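PDB 6ER1: centrosome-associated zinc finger protein Cp190 from Drosophila melanogaster, which organises chromatin domains and boundaries when recruited by insulator DNA-binding proteins, and homodimerises through its N-terminal BTB domain. Local coordinates for residues A56-F61 and N91-G96. Residues are numbered along the deposited sequence; the frame is centred on the assembly and turned at random.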
ATOM      1  N   ALA A  56      -7.449   1.459  -4.328  1.00 15.65           N
ATOM      2  CA  ALA A  56      -6.761   1.796  -5.596  1.00 16.99           C
ATOM      3  C   ALA A  56      -7.588   1.392  -6.823  1.00 15.90           C
ATOM      4  O   ALA A  56      -7.408   1.963  -7.895  1.00 20.26           O
ATOM      5  CB  ALA A  56      -5.424   1.112  -5.656  1.00 18.27           C
ATOM      6  N   CYS A  57      -8.420   0.357  -6.627  1.00 16.53           N
ATOM      7  CA  CYS A  57      -9.233  -0.215  -7.730  1.00 17.93           C
ATOM      8  C   CYS A  57     -10.688   0.142  -7.733  1.00 16.05           C
ATOM      9  O   CYS A  57     -11.374   0.027  -8.790  1.00 18.46           O
ATOM     10  CB  CYS A  57      -9.154  -1.743  -7.764  1.00 19.68           C
ATOM     11  SG  CYS A  57      -7.551  -2.336  -8.306  1.00 21.03           S
ATOM     12  N   THR A  58     -11.210   0.483  -6.567  1.00 15.81           N
ATOM     13  CA  THR A  58     -12.666   0.652  -6.423  1.00 15.34           C
ATOM     14  C   THR A  58     -13.014   1.527  -5.231  1.00 14.97           C
ATOM     15  O   THR A  58     -12.236   1.606  -4.289  1.00 17.69           O
ATOM     16  CB  THR A  58     -13.355  -0.731  -6.267  1.00 16.41           C
ATOM     17  OG1 THR A  58     -14.785  -0.610  -6.333  1.00 17.90           O
ATOM     18  CG2 THR A  58     -12.925  -1.433  -4.973  1.00 17.01           C
ATOM     19  N   ASP A  59     -14.206   2.104  -5.237  1.00 15.20           N
ATOM     20  CA  ASP A  59     -14.774   2.701  -4.011  1.00 17.72           C
ATOM     21  C   ASP A  59     -15.872   1.824  -3.363  1.00 17.70           C
ATOM     22  O   ASP A  59     -16.466   2.199  -2.359  1.00 19.30           O
ATOM     23  CB  ASP A  59     -15.322   4.096  -4.272  1.00 19.25           C
ATOM     24  CG  ASP A  59     -14.223   5.102  -4.494  1.00 20.99           C
ATOM     25  OD1 ASP A  59     -13.359   5.164  -3.600  1.00 28.29           O
ATOM     26  OD2 ASP A  59     -14.232   5.745  -5.565  1.00 26.73           O
ATOM     27  N   TYR A  60     -16.066   0.628  -3.885  1.00 16.18           N
ATOM     28  CA  TYR A  60     -17.163  -0.224  -3.388  1.00 14.71           C
ATOM     29  C   TYR A  60     -16.964  -0.631  -1.936  1.00 15.06           C
ATOM     30  O   TYR A  60     -17.909  -0.669  -1.158  1.00 15.33           O
ATOM     31  CB  TYR A  60     -17.291  -1.411  -4.267  1.00 15.24           C
ATOM     32  CG  TYR A  60     -18.484  -2.291  -3.968  1.00 14.79           C
ATOM     33  CD1 TYR A  60     -19.779  -1.949  -4.361  1.00 15.27           C
ATOM     34  CD2 TYR A  60     -18.290  -3.519  -3.342  1.00 16.04           C
ATOM     35  CE1 TYR A  60     -20.861  -2.815  -4.129  1.00 16.97           C
ATOM     36  CE2 TYR A  60     -19.333  -4.411  -3.151  1.00 16.93           C
ATOM     37  CZ  TYR A  60     -20.604  -4.070  -3.526  1.00 17.11           C
ATOM     38  OH  TYR A  60     -21.621  -4.973  -3.266  1.00 21.84           O
ATOM     39  N   PHE A  61     -15.730  -0.989  -1.553  1.00 16.38           N
ATOM     40  CA  PHE A  61     -15.497  -1.332  -0.159  1.00 16.17           C
ATOM     41  C   PHE A  61     -15.714  -0.112   0.759  1.00 16.08           C
ATOM     42  O   PHE A  61     -16.196  -0.281   1.866  1.00 19.70           O
ATOM     43  CB  PHE A  61     -14.138  -1.975   0.053  1.00 18.78           C
ATOM     44  CG  PHE A  61     -14.033  -3.371  -0.501  1.00 17.49           C
ATOM     45  CD1 PHE A  61     -14.372  -4.428   0.288  1.00 19.05           C
ATOM     46  CD2 PHE A  61     -13.588  -3.627  -1.790  1.00 18.89           C
ATOM     47  CE1 PHE A  61     -14.268  -5.699  -0.189  1.00 19.92           C
ATOM     48  CE2 PHE A  61     -13.509  -4.919  -2.282  1.00 18.70           C
ATOM     49  CZ  PHE A  61     -13.828  -5.928  -1.453  1.00 20.92           C
ATOM     50  N   ASN A  91      -7.475 -10.943  -4.693  1.00 13.64           N
ATOM     51  CA  ASN A  91      -6.174 -11.370  -5.158  1.00 13.51           C
ATOM     52  C   ASN A  91      -5.693 -10.597  -6.414  1.00 13.65           C
ATOM     53  O   ASN A  91      -4.486 -10.264  -6.556  1.00 15.78           O
ATOM     54  CB  ASN A  91      -6.131 -12.872  -5.406  1.00 15.09           C
ATOM     55  CG  ASN A  91      -6.154 -13.721  -4.122  1.00 17.79           C
ATOM     56  OD1 ASN A  91      -5.709 -13.287  -3.079  1.00 23.07           O
ATOM     57  ND2 ASN A  91      -6.585 -14.953  -4.239  1.00 21.01           N
ATOM     58  N   PHE A  92      -6.635 -10.282  -7.289  1.00 13.28           N
ATOM     59  CA  PHE A  92      -6.379  -9.409  -8.445  1.00 13.68           C
ATOM     60  C   PHE A  92      -5.904  -8.030  -7.976  1.00 13.02           C
ATOM     61  O   PHE A  92      -4.898  -7.507  -8.524  1.00 14.21           O
ATOM     62  CB  PHE A  92      -7.609  -9.273  -9.334  1.00 13.70           C
ATOM     63  CG  PHE A  92      -7.501  -8.219 -10.375  1.00 13.54           C
ATOM     64  CD1 PHE A  92      -6.717  -8.346 -11.482  1.00 14.09           C
ATOM     65  CD2 PHE A  92      -8.116  -7.023 -10.136  1.00 17.14           C
ATOM     66  CE1 PHE A  92      -6.581  -7.308 -12.382  1.00 15.78           C
ATOM     67  CE2 PHE A  92      -8.000  -5.976 -11.035  1.00 17.19           C
ATOM     68  CZ  PHE A  92      -7.250  -6.129 -12.167  1.00 16.90           C
ATOM     69  N   MET A  93      -6.560  -7.480  -6.965  1.00 13.08           N
ATOM     70  CA  MET A  93      -6.132  -6.119  -6.517  1.00 12.94           C
ATOM     71  C   MET A  93      -4.704  -6.105  -6.028  1.00 13.37           C
ATOM     72  O   MET A  93      -3.970  -5.097  -6.226  1.00 15.09           O
ATOM     73  CB  MET A  93      -7.040  -5.606  -5.430  1.00 13.97           C
ATOM     74  CG  MET A  93      -8.428  -5.359  -5.880  1.00 15.15           C
ATOM     75  SD  MET A  93      -9.486  -5.151  -4.430  1.00 19.60           S
ATOM     76  CE  MET A  93     -10.742  -4.327  -5.092  1.00 19.45           C
ATOM     77  N   TYR A  94      -4.217  -7.186  -5.429  1.00 14.26           N
ATOM     78  CA  TYR A  94      -2.833  -7.292  -4.933  1.00 14.93           C
ATOM     79  C   TYR A  94      -1.797  -7.627  -5.997  1.00 14.66           C
ATOM     80  O   TYR A  94      -0.603  -7.346  -5.822  1.00 18.52           O
ATOM     81  CB  TYR A  94      -2.718  -8.302  -3.803  1.00 14.45           C
ATOM     82  CG  TYR A  94      -3.192  -7.785  -2.463  1.00 14.07           C
ATOM     83  CD1 TYR A  94      -4.513  -7.825  -2.085  1.00 14.91           C
ATOM     84  CD2 TYR A  94      -2.291  -7.180  -1.582  1.00 13.79           C
ATOM     85  CE1 TYR A  94      -4.948  -7.313  -0.877  1.00 14.82           C
ATOM     86  CE2 TYR A  94      -2.714  -6.677  -0.370  1.00 13.96           C
ATOM     87  CZ  TYR A  94      -4.043  -6.725  -0.013  1.00 14.58           C
ATOM     88  OH  TYR A  94      -4.468  -6.268   1.203  1.00 17.25           O
ATOM     89  N   THR A  95      -2.235  -8.178  -7.114  1.00 14.98           N
ATOM     90  CA  THR A  95      -1.294  -8.775  -8.062  1.00 16.08           C
ATOM     91  C   THR A  95      -1.380  -8.356  -9.515  1.00 16.22           C
ATOM     92  O   THR A  95      -0.369  -8.457 -10.224  1.00 19.14           O
ATOM     93  CB  THR A  95      -1.402 -10.329  -8.081  1.00 16.69           C
ATOM     94  OG1 THR A  95      -2.661 -10.724  -8.596  1.00 16.61           O
ATOM     95  CG2 THR A  95      -1.199 -10.942  -6.715  1.00 17.95           C
ATOM     96  N   GLY A  96      -2.552  -7.920  -9.960  1.00 15.16           N
ATOM     97  CA  GLY A  96      -2.845  -7.716 -11.358  1.00 16.22           C
ATOM     98  C   GLY A  96      -3.272  -8.914 -12.164  1.00 15.10           C
ATOM     99  O   GLY A  96      -3.568  -8.767 -13.344  1.00 17.56           O
TER
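Thr58 OG1 has two hydrogen-bond partners, one of them weak, in the turn that links helices 51-57 and 60-67. Tyr60 N donates to it at 3.0 Å with an N-H...O angle of 162°, closing an ST turn, and Met115 O adds the weak hydrogen bond. With OG1 opposite the backbone N (chi1 -171°), the methyl is left between N and the carbonyl carbon, where Thr58 CG2 meets Met93 CE at 3.6 Å, the closest approach of the two segments. The same methyl lies at the edge of the Phe61 ring, in its plane.

Met93 reaches out from helix 83-95 with its chain extended beyond CG, which carries CE into the corner between Thr58 and Phe61. Phe61 CE2 approaches Met93 CE obliquely at 4.0 Å. Nearer the helix, Cys57 SG packs on Met93 CG, also at 4.0 Å, while Leu54 and Met117 add further apolar surface around the methionine.

A serine here would lack the methyl and would probably leave a gap beside Met93 CE and the edge of the Phe61 ring.

Trp17 of the second subunit touches both segments, hydrogen-bonding through NE1 to Met93 O and packing on Cys57. Since no hydrogen bond crosses between 56-61 and 91-96, their direct contact within the BTB domain rests on dispersion between carbon and sulfur atoms, most of them buried.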